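Hypothetical Thioesterase Protein SP_1851 (Streptococcus pneumoniae serotype 4, PDB 4XY5) is probably a hot-dog-fold thioesterase of the PaaI kind, expected to hydrolyse acyl thioesters, and is present here as an engineered mutant. Local coordinates at residues F9-N17 with H46-I57; L79-I90 with D107-K118. The protein carries 1 engineered substitution. All coordinates share one frame; numbering follows the deposited sequence.

Contact 1. Residues F9-N17 with H46-I57; sequences FDAISAFEN and HGGYLFTLCAQI. Engineered in segment 46-57: Ala55 (natural residue Asp).
Phe15 lays one face of its ring against Leu53, whose CD2 methyl sits 3.8 Å from the ring centroid of Phe15 and 19° off the normal, a CH-pi contact. Ile57 CD1 lies at the ring's edge, and Gln56 CB comes within 3.4 Å of Phe15 CE2. A flat, wide side chain suits this place, reaching Leu53 and, a turn further on, Gln56 and Ile57 of helix 47-64, the helix the hot-dog sheet wraps around. Ala14 is small enough to let strand 12-14 close in on this helix, its CB 3.7 Å from Thr52 CG2 and beside the Tyr49 ring, whose edge meets Ser13 O (3.3 Å from CD1). At the start of the strand, Ile12 CD1 covers the His46 face, 3.9 Å from the imidazole centroid. With CG anti to the backbone N (chi1 -164°), His46 turns its ring to the helix start, where ND1 accepts in the ring plane from Gly48 N at 2.8 Å. Together with the NE2 bond to Gln56 OE1 of the second subunit, this N-cap bond holds the ring's rotation. The contact is largely apolar, backbone oxygens meeting ring edges, while the imidazole nitrogens serve the helix start and the interface with the second subunit.

Contact 2. Residues L79-I90 with D107-K118; sequences LKAGKLDDVLTI and DITNQEGRNVCK
Ile90 and Ile108 lie side by side in the antiparallel hairpin of strands 87-97 and 101-109, part of the hot-dog sheet that curves round helix 47-64. Ile90 CG2 touches Ile108 CG1 at 3.9 Å, and Leu88 CB meets Ile108 CG2 on the same buried face; branched aliphatic chains suit a strand that must cover the helix. In the neighbouring pair, Thr89 and Thr109 are hydrogen-bonded, Thr89 N giving to Thr109 O at 2.9 Å, and their side chains point to the other face, where a water bridges Thr89 O and Thr109 OG1. Val116 and Cys117 both face Ile108 in a classic beta bulge. Val116 O accepts two bonds from the same face of its plane, from Leu79 N at 2.8 Å and from Lys80 N.

Lys80, Gln111 and Arg114 make up the looser, exposed side. Lys80 is extended as far as CE, which rests on Arg114 CB at 3.7 Å, then bends at chi4, its exposed end beside Arg114. Asn110 and Asp86 are buried even here, and their polar atoms are satisfied: Asn110 OD1 takes Glu112 N, an Asx turn within the type I turn 110-113, and Arg114 N from opposite faces, while a second water joins Asn110 ND2, Ala81 O and Asp86 OD2. Gln111, bent at chi2 (-78°), folds its amide back on the end of the facing loop and the start of strand 87-97. Its OE1 accepts from Val87 N at 2.7 Å, and its NE2, with the acceptor near the amide plane, gives to Asp86 OD1 at 3.2 Å from above the carboxylate.

Contacts 1 and 2 follow one another along the chain, their centres about 13 Å apart, and meet along helix 47-64, through Leu50, Leu53, Cys54 and Ile57. Strand 12-14 and Phe15 cover one flank of the helix in contact 1; the sheet of contact 2 covers another. The join is apolar: Ile57 CG1 lies 3.6 Å from Ile90 CG2, Leu53 CD1 3.8 Å from Leu88 CD1, and Cys54 SG 3.7 Å from Ile108 CD1. Leu53 and Ile57 thus serve both contacts. The engineered Ala55, an aspartate in the natural protein, sits on this same helix and touches Phe121 of strand 115-127, whose first residues belong to contact 2.

Contact 1. Residues F9-N17 with H46-I57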
# COMPACT_ATOMS: atom_id res chain seq x y z
N PHE A 9 9.69 -17.51 20.20
CA PHE A 9 8.33 -16.99 20.25
C PHE A 9 7.36 -18.07 19.78
O PHE A 9 7.73 -18.96 19.02
CB PHE A 9 8.19 -15.71 19.40
CG PHE A 9 8.74 -15.84 18.01
CD1 PHE A 9 8.01 -16.46 17.01
CD2 PHE A 9 9.98 -15.31 17.70
CE1 PHE A 9 8.52 -16.57 15.73
CE2 PHE A 9 10.49 -15.42 16.43
CZ PHE A 9 9.76 -16.05 15.44
N ASP A 10 6.12 -18.01 20.27
CA ASP A 10 5.13 -19.02 19.92
C ASP A 10 4.47 -18.69 18.59
O ASP A 10 4.66 -17.61 18.05
CB ASP A 10 4.05 -19.14 21.00
CG ASP A 10 4.61 -19.63 22.31
OD1 ASP A 10 5.27 -20.69 22.32
OD2 ASP A 10 4.36 -18.96 23.34
N ALA A 11 3.69 -19.63 18.08
CA ALA A 11 2.94 -19.40 16.86
C ALA A 11 1.97 -18.25 17.06
O ALA A 11 1.50 -17.99 18.17
CB ALA A 11 2.20 -20.66 16.45
N ILE A 12 1.70 -17.54 15.96
CA ILE A 12 0.69 -16.50 15.91
C ILE A 12 -0.50 -17.10 15.17
O ILE A 12 -0.35 -17.58 14.06
CB ILE A 12 1.22 -15.24 15.18
CG1 ILE A 12 2.40 -14.67 15.96
CG2 ILE A 12 0.12 -14.20 15.01
CD1 ILE A 12 3.56 -14.28 15.08
N SER A 13 -1.66 -17.10 15.81
CA SER A 13 -2.80 -17.78 15.24
C SER A 13 -3.99 -16.83 15.09
O SER A 13 -4.10 -15.85 15.81
CB SER A 13 -3.19 -18.99 16.11
OG SER A 13 -4.26 -19.70 15.53
N ALA A 14 -4.86 -17.12 14.13
CA ALA A 14 -6.05 -16.29 13.89
C ALA A 14 -7.26 -17.17 13.63
O ALA A 14 -7.14 -18.17 12.93
CB ALA A 14 -5.81 -15.35 12.70
N PHE A 15 -8.41 -16.78 14.18
CA PHE A 15 -9.66 -17.55 14.09
C PHE A 15 -9.67 -18.86 14.88
O PHE A 15 -10.21 -19.87 14.41
CB PHE A 15 -10.02 -17.83 12.63
CG PHE A 15 -10.28 -16.58 11.82
CD1 PHE A 15 -11.50 -15.92 11.93
CD2 PHE A 15 -9.31 -16.06 10.98
CE1 PHE A 15 -11.75 -14.77 11.20
CE2 PHE A 15 -9.55 -14.91 10.25
CZ PHE A 15 -10.77 -14.26 10.36
N GLU A 16 -9.13 -18.83 16.08
CA GLU A 16 -9.33 -19.92 17.02
C GLU A 16 -10.78 -19.91 17.51
O GLU A 16 -11.32 -20.94 17.92
CB GLU A 16 -8.35 -19.81 18.19
CG GLU A 16 -6.91 -20.01 17.74
CD GLU A 16 -5.95 -20.27 18.88
OE1 GLU A 16 -4.82 -20.73 18.59
OE2 GLU A 16 -6.30 -20.00 20.05
N ASN A 17 -11.39 -18.73 17.44
CA ASN A 17 -12.83 -18.56 17.67
C ASN A 17 -13.32 -17.51 16.68
O ASN A 17 -12.54 -16.65 16.28
CB ASN A 17 -13.14 -18.12 19.10
CG ASN A 17 -12.67 -16.70 19.39
OD1 ASN A 17 -13.38 -15.71 19.10
ND2 ASN A 17 -11.47 -16.58 19.98
N HIS A 46 -1.19 -8.86 17.43
CA HIS A 46 -0.11 -8.89 16.45
C HIS A 46 -0.60 -8.28 15.13
O HIS A 46 -1.75 -8.51 14.74
CB HIS A 46 0.36 -10.33 16.26
CG HIS A 46 1.68 -10.45 15.58
ND1 HIS A 46 1.86 -10.17 14.24
CD2 HIS A 46 2.90 -10.81 16.05
CE1 HIS A 46 3.12 -10.36 13.91
NE2 HIS A 46 3.78 -10.75 14.99
N GLY A 47 0.24 -7.50 14.46
CA GLY A 47 -0.15 -6.91 13.19
C GLY A 47 -0.49 -7.96 12.15
O GLY A 47 -1.32 -7.74 11.28
N GLY A 48 0.17 -9.11 12.23
CA GLY A 48 -0.11 -10.21 11.32
C GLY A 48 -1.45 -10.87 11.61
O GLY A 48 -2.17 -11.27 10.71
N TYR A 49 -1.77 -11.00 12.89
CA TYR A 49 -3.08 -11.48 13.31
C TYR A 49 -4.18 -10.58 12.77
O TYR A 49 -5.13 -11.05 12.15
CB TYR A 49 -3.14 -11.57 14.84
CG TYR A 49 -4.53 -11.59 15.46
CD1 TYR A 49 -5.25 -12.78 15.58
CD2 TYR A 49 -5.10 -10.43 15.96
CE1 TYR A 49 -6.52 -12.79 16.16
CE2 TYR A 49 -6.36 -10.43 16.54
CZ TYR A 49 -7.06 -11.61 16.64
OH TYR A 49 -8.31 -11.62 17.21
N LEU A 50 -4.03 -9.27 12.98
CA LEU A 50 -5.04 -8.33 12.51
C LEU A 50 -5.17 -8.39 10.99
O LEU A 50 -6.26 -8.38 10.47
CB LEU A 50 -4.69 -6.89 12.94
CG LEU A 50 -4.71 -6.64 14.46
CD1 LEU A 50 -4.19 -5.22 14.73
CD2 LEU A 50 -6.12 -6.80 14.96
N PHE A 51 -4.04 -8.46 10.29
CA PHE A 51 -4.09 -8.57 8.83
C PHE A 51 -4.81 -9.84 8.42
O PHE A 51 -5.61 -9.84 7.47
CB PHE A 51 -2.69 -8.56 8.23
CG PHE A 51 -2.67 -8.67 6.73
CD1 PHE A 51 -2.64 -7.54 5.93
CD2 PHE A 51 -2.69 -9.93 6.11
CE1 PHE A 51 -2.61 -7.65 4.55
CE2 PHE A 51 -2.67 -10.05 4.75
CZ PHE A 51 -2.63 -8.90 3.95
N THR A 52 -4.52 -10.94 9.10
CA THR A 52 -5.11 -12.20 8.70
C THR A 52 -6.63 -12.17 8.90
O THR A 52 -7.37 -12.70 8.07
CB THR A 52 -4.46 -13.38 9.47
OG1 THR A 52 -3.07 -13.47 9.10
CG2 THR A 52 -5.16 -14.71 9.14
N LEU A 53 -7.09 -11.55 9.98
CA LEU A 53 -8.53 -11.34 10.15
C LEU A 53 -9.10 -10.64 8.91
O LEU A 53 -10.11 -11.07 8.35
CB LEU A 53 -8.84 -10.53 11.41
CG LEU A 53 -8.43 -11.10 12.77
CD1 LEU A 53 -8.87 -10.17 13.89
CD2 LEU A 53 -9.03 -12.50 13.00
N CYS A 54 -8.43 -9.58 8.46
CA CYS A 54 -8.92 -8.81 7.31
C CYS A 54 -8.89 -9.62 6.01
O CYS A 54 -9.83 -9.56 5.20
CB CYS A 54 -8.11 -7.53 7.12
SG CYS A 54 -8.32 -6.36 8.44
N ALA A 55 -7.81 -10.38 5.80
CA ALA A 55 -7.66 -11.13 4.56
C ALA A 55 -8.68 -12.25 4.44
O ALA A 55 -9.21 -12.51 3.35
CB ALA A 55 -6.25 -11.71 4.45
N GLN A 56 -8.95 -12.92 5.55
CA GLN A 56 -9.97 -13.96 5.55
C GLN A 56 -11.34 -13.36 5.21
O GLN A 56 -12.08 -13.89 4.37
CB GLN A 56 -9.99 -14.66 6.90
CG GLN A 56 -10.98 -15.81 7.00
CD GLN A 56 -10.59 -17.00 6.15
OE1 GLN A 56 -9.55 -17.00 5.47
NE2 GLN A 56 -11.42 -18.03 6.16
N ILE A 57 -11.66 -12.23 5.82
CA ILE A 57 -12.95 -11.59 5.56
C ILE A 57 -13.00 -11.08 4.11
O ILE A 57 -14.05 -11.16 3.46
CB ILE A 57 -13.25 -10.46 6.59
CG1 ILE A 57 -14.02 -11.03 7.79
CG2 ILE A 57 -14.12 -9.35 5.98
CD1 ILE A 57 -13.34 -12.23 8.48

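Contact 2. Residues L79-I90 with D107-K118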
# COMPACT_ATOMS: atom_id res chain seq x y z
N LEU A 79 -4.32 1.54 13.54
CA LEU A 79 -4.82 2.79 14.13
C LEU A 79 -4.77 2.79 15.65
O LEU A 79 -4.47 3.80 16.29
CB LEU A 79 -6.25 3.04 13.68
CG LEU A 79 -6.45 2.97 12.16
CD1 LEU A 79 -7.86 3.36 11.80
CD2 LEU A 79 -5.47 3.89 11.48
N LYS A 80 -5.11 1.66 16.23
CA LYS A 80 -5.26 1.55 17.68
C LYS A 80 -5.02 0.11 18.04
O LYS A 80 -5.41 -0.79 17.29
CB LYS A 80 -6.66 2.01 18.12
CG LYS A 80 -7.02 1.70 19.58
CD LYS A 80 -8.35 2.36 19.96
CE LYS A 80 -8.87 1.90 21.32
NZ LYS A 80 -7.87 2.13 22.41
N ALA A 81 -4.35 -0.12 19.16
CA ALA A 81 -4.01 -1.49 19.56
C ALA A 81 -5.24 -2.33 19.85
O ALA A 81 -6.21 -1.85 20.43
CB ALA A 81 -3.09 -1.47 20.77
N GLY A 82 -5.19 -3.60 19.45
CA GLY A 82 -6.13 -4.58 19.96
C GLY A 82 -5.54 -5.16 21.24
O GLY A 82 -4.32 -5.29 21.36
N LYS A 83 -6.40 -5.51 22.19
CA LYS A 83 -5.93 -6.04 23.48
C LYS A 83 -6.57 -7.39 23.80
O LYS A 83 -7.62 -7.72 23.27
CB LYS A 83 -6.23 -5.05 24.60
CG LYS A 83 -5.82 -3.61 24.32
CD LYS A 83 -4.31 -3.43 24.32
CE LYS A 83 -3.70 -3.88 25.64
NZ LYS A 83 -2.21 -3.76 25.63
N LEU A 84 -5.94 -8.15 24.69
CA LEU A 84 -6.52 -9.40 25.16
C LEU A 84 -7.98 -9.19 25.59
O LEU A 84 -8.29 -8.21 26.26
CB LEU A 84 -5.70 -9.98 26.31
CG LEU A 84 -6.15 -11.35 26.83
CD1 LEU A 84 -5.96 -12.42 25.75
CD2 LEU A 84 -5.43 -11.73 28.11
N ASP A 85 -8.86 -10.09 25.13
CA ASP A 85 -10.29 -10.12 25.45
C ASP A 85 -11.13 -9.08 24.71
O ASP A 85 -12.35 -9.06 24.86
CB ASP A 85 -10.52 -9.99 26.97
CG ASP A 85 -10.13 -11.26 27.75
OD1 ASP A 85 -9.48 -11.14 28.81
OD2 ASP A 85 -10.49 -12.38 27.32
N ASP A 86 -10.50 -8.23 23.89
CA ASP A 86 -11.28 -7.38 22.98
C ASP A 86 -12.15 -8.26 22.11
O ASP A 86 -11.74 -9.36 21.73
CB ASP A 86 -10.38 -6.53 22.07
CG ASP A 86 -9.84 -5.28 22.74
OD1 ASP A 86 -10.25 -4.97 23.89
OD2 ASP A 86 -9.01 -4.59 22.10
N VAL A 87 -13.36 -7.80 21.80
CA VAL A 87 -14.13 -8.42 20.75
C VAL A 87 -13.97 -7.53 19.52
O VAL A 87 -14.27 -6.34 19.58
CB VAL A 87 -15.61 -8.58 21.12
CG1 VAL A 87 -16.41 -9.11 19.92
CG2 VAL A 87 -15.73 -9.50 22.32
N LEU A 88 -13.44 -8.11 18.45
CA LEU A 88 -13.19 -7.37 17.22
C LEU A 88 -14.27 -7.66 16.20
O LEU A 88 -14.57 -8.82 15.92
CB LEU A 88 -11.82 -7.73 16.65
CG LEU A 88 -10.64 -7.50 17.59
CD1 LEU A 88 -9.31 -7.81 16.89
CD2 LEU A 88 -10.67 -6.08 18.11
N THR A 89 -14.84 -6.61 15.64
CA THR A 89 -15.80 -6.75 14.56
C THR A 89 -15.10 -6.40 13.26
O THR A 89 -14.62 -5.29 13.09
CB THR A 89 -17.01 -5.85 14.77
OG1 THR A 89 -17.64 -6.19 16.01
CG2 THR A 89 -18.02 -6.05 13.63
N ILE A 90 -15.07 -7.37 12.35
CA ILE A 90 -14.38 -7.27 11.08
C ILE A 90 -15.43 -7.13 10.00
O ILE A 90 -16.19 -8.06 9.74
CB ILE A 90 -13.53 -8.53 10.80
CG1 ILE A 90 -12.82 -8.99 12.08
CG2 ILE A 90 -12.53 -8.28 9.63
CD1 ILE A 90 -12.65 -10.51 12.15
N ASP A 107 -12.57 -3.23 7.59
CA ASP A 107 -12.36 -2.33 8.73
C ASP A 107 -12.57 -3.12 10.00
O ASP A 107 -13.51 -3.89 10.08
CB ASP A 107 -13.32 -1.14 8.68
CG ASP A 107 -13.20 -0.34 7.39
OD1 ASP A 107 -12.07 0.02 6.99
OD2 ASP A 107 -14.24 -0.08 6.75
N ILE A 108 -11.69 -2.95 10.99
CA ILE A 108 -11.89 -3.61 12.26
C ILE A 108 -12.12 -2.59 13.37
O ILE A 108 -11.37 -1.61 13.50
CB ILE A 108 -10.70 -4.52 12.64
CG1 ILE A 108 -10.52 -5.62 11.58
CG2 ILE A 108 -10.93 -5.12 14.03
CD1 ILE A 108 -9.46 -6.72 11.98
N THR A 109 -13.18 -2.82 14.15
CA THR A 109 -13.50 -2.00 15.32
C THR A 109 -13.54 -2.88 16.57
O THR A 109 -13.76 -4.09 16.47
CB THR A 109 -14.87 -1.30 15.15
OG1 THR A 109 -15.87 -2.28 14.86
CG2 THR A 109 -14.81 -0.31 13.99
N ASN A 110 -13.32 -2.30 17.74
CA ASN A 110 -13.43 -3.11 18.96
C ASN A 110 -14.81 -2.95 19.58
O ASN A 110 -15.66 -2.27 19.01
CB ASN A 110 -12.32 -2.77 19.96
CG ASN A 110 -12.39 -1.35 20.49
OD1 ASN A 110 -13.42 -0.68 20.37
ND2 ASN A 110 -11.30 -0.88 21.09
N GLN A 111 -15.01 -3.57 20.74
CA GLN A 111 -16.33 -3.64 21.37
C GLN A 111 -16.80 -2.27 21.87
O GLN A 111 -17.96 -2.11 22.23
CB GLN A 111 -16.33 -4.65 22.53
CG GLN A 111 -15.49 -4.25 23.74
CD GLN A 111 -14.01 -4.47 23.52
OE1 GLN A 111 -13.60 -5.18 22.60
NE2 GLN A 111 -13.19 -3.84 24.35
N GLU A 112 -15.89 -1.30 21.87
CA GLU A 112 -16.20 0.08 22.24
C GLU A 112 -16.42 0.95 21.00
O GLU A 112 -16.55 2.17 21.10
CB GLU A 112 -15.07 0.68 23.09
CG GLU A 112 -14.69 -0.14 24.31
CD GLU A 112 -15.79 -0.17 25.36
OE1 GLU A 112 -16.62 0.75 25.38
OE2 GLU A 112 -15.81 -1.13 26.17
N GLY A 113 -16.44 0.31 19.84
CA GLY A 113 -16.65 1.02 18.59
C GLY A 113 -15.44 1.82 18.12
O GLY A 113 -15.53 2.62 17.18
N ARG A 114 -14.30 1.60 18.77
CA ARG A 114 -13.07 2.29 18.38
C ARG A 114 -12.43 1.61 17.17
O ARG A 114 -12.41 0.39 17.08
CB ARG A 114 -12.07 2.32 19.54
CG ARG A 114 -12.60 2.94 20.83
CD ARG A 114 -13.27 4.28 20.57
NE ARG A 114 -12.37 5.23 19.91
CZ ARG A 114 -11.42 5.92 20.54
NH1 ARG A 114 -11.22 5.76 21.84
NH2 ARG A 114 -10.66 6.77 19.85
N ASN A 115 -11.91 2.41 16.24
CA ASN A 115 -11.23 1.88 15.06
C ASN A 115 -9.88 1.25 15.38
O ASN A 115 -9.00 1.91 15.91
CB ASN A 115 -11.04 2.99 14.02
CG ASN A 115 -12.34 3.44 13.40
OD1 ASN A 115 -13.30 2.67 13.30
ND2 ASN A 115 -12.38 4.69 12.97
N VAL A 116 -9.70 -0.03 15.03
CA VAL A 116 -8.44 -0.72 15.28
C VAL A 116 -7.50 -0.71 14.06
O VAL A 116 -6.32 -0.35 14.16
CB VAL A 116 -8.70 -2.16 15.75
CG1 VAL A 116 -7.39 -2.92 15.96
CG2 VAL A 116 -9.50 -2.14 17.04
N CYS A 117 -8.02 -1.11 12.90
CA CYS A 117 -7.20 -1.08 11.68
C CYS A 117 -8.11 -1.08 10.45
O CYS A 117 -9.29 -1.40 10.56
CB CYS A 117 -6.23 -2.26 11.65
SG CYS A 117 -7.02 -3.89 11.53
N LYS A 118 -7.56 -0.68 9.30
CA LYS A 118 -8.31 -0.59 8.05
C LYS A 118 -7.42 -1.14 6.95
O LYS A 118 -6.24 -0.84 6.91
CB LYS A 118 -8.70 0.86 7.72
CG LYS A 118 -9.25 1.66 8.89
CD LYS A 118 -10.54 1.07 9.40
CE LYS A 118 -10.85 1.57 10.80
NZ LYS A 118 -11.84 0.72 11.49
O HOH W 1 -8.77 -2.19 21.14
O HOH W 2 -15.72 -2.80 12.05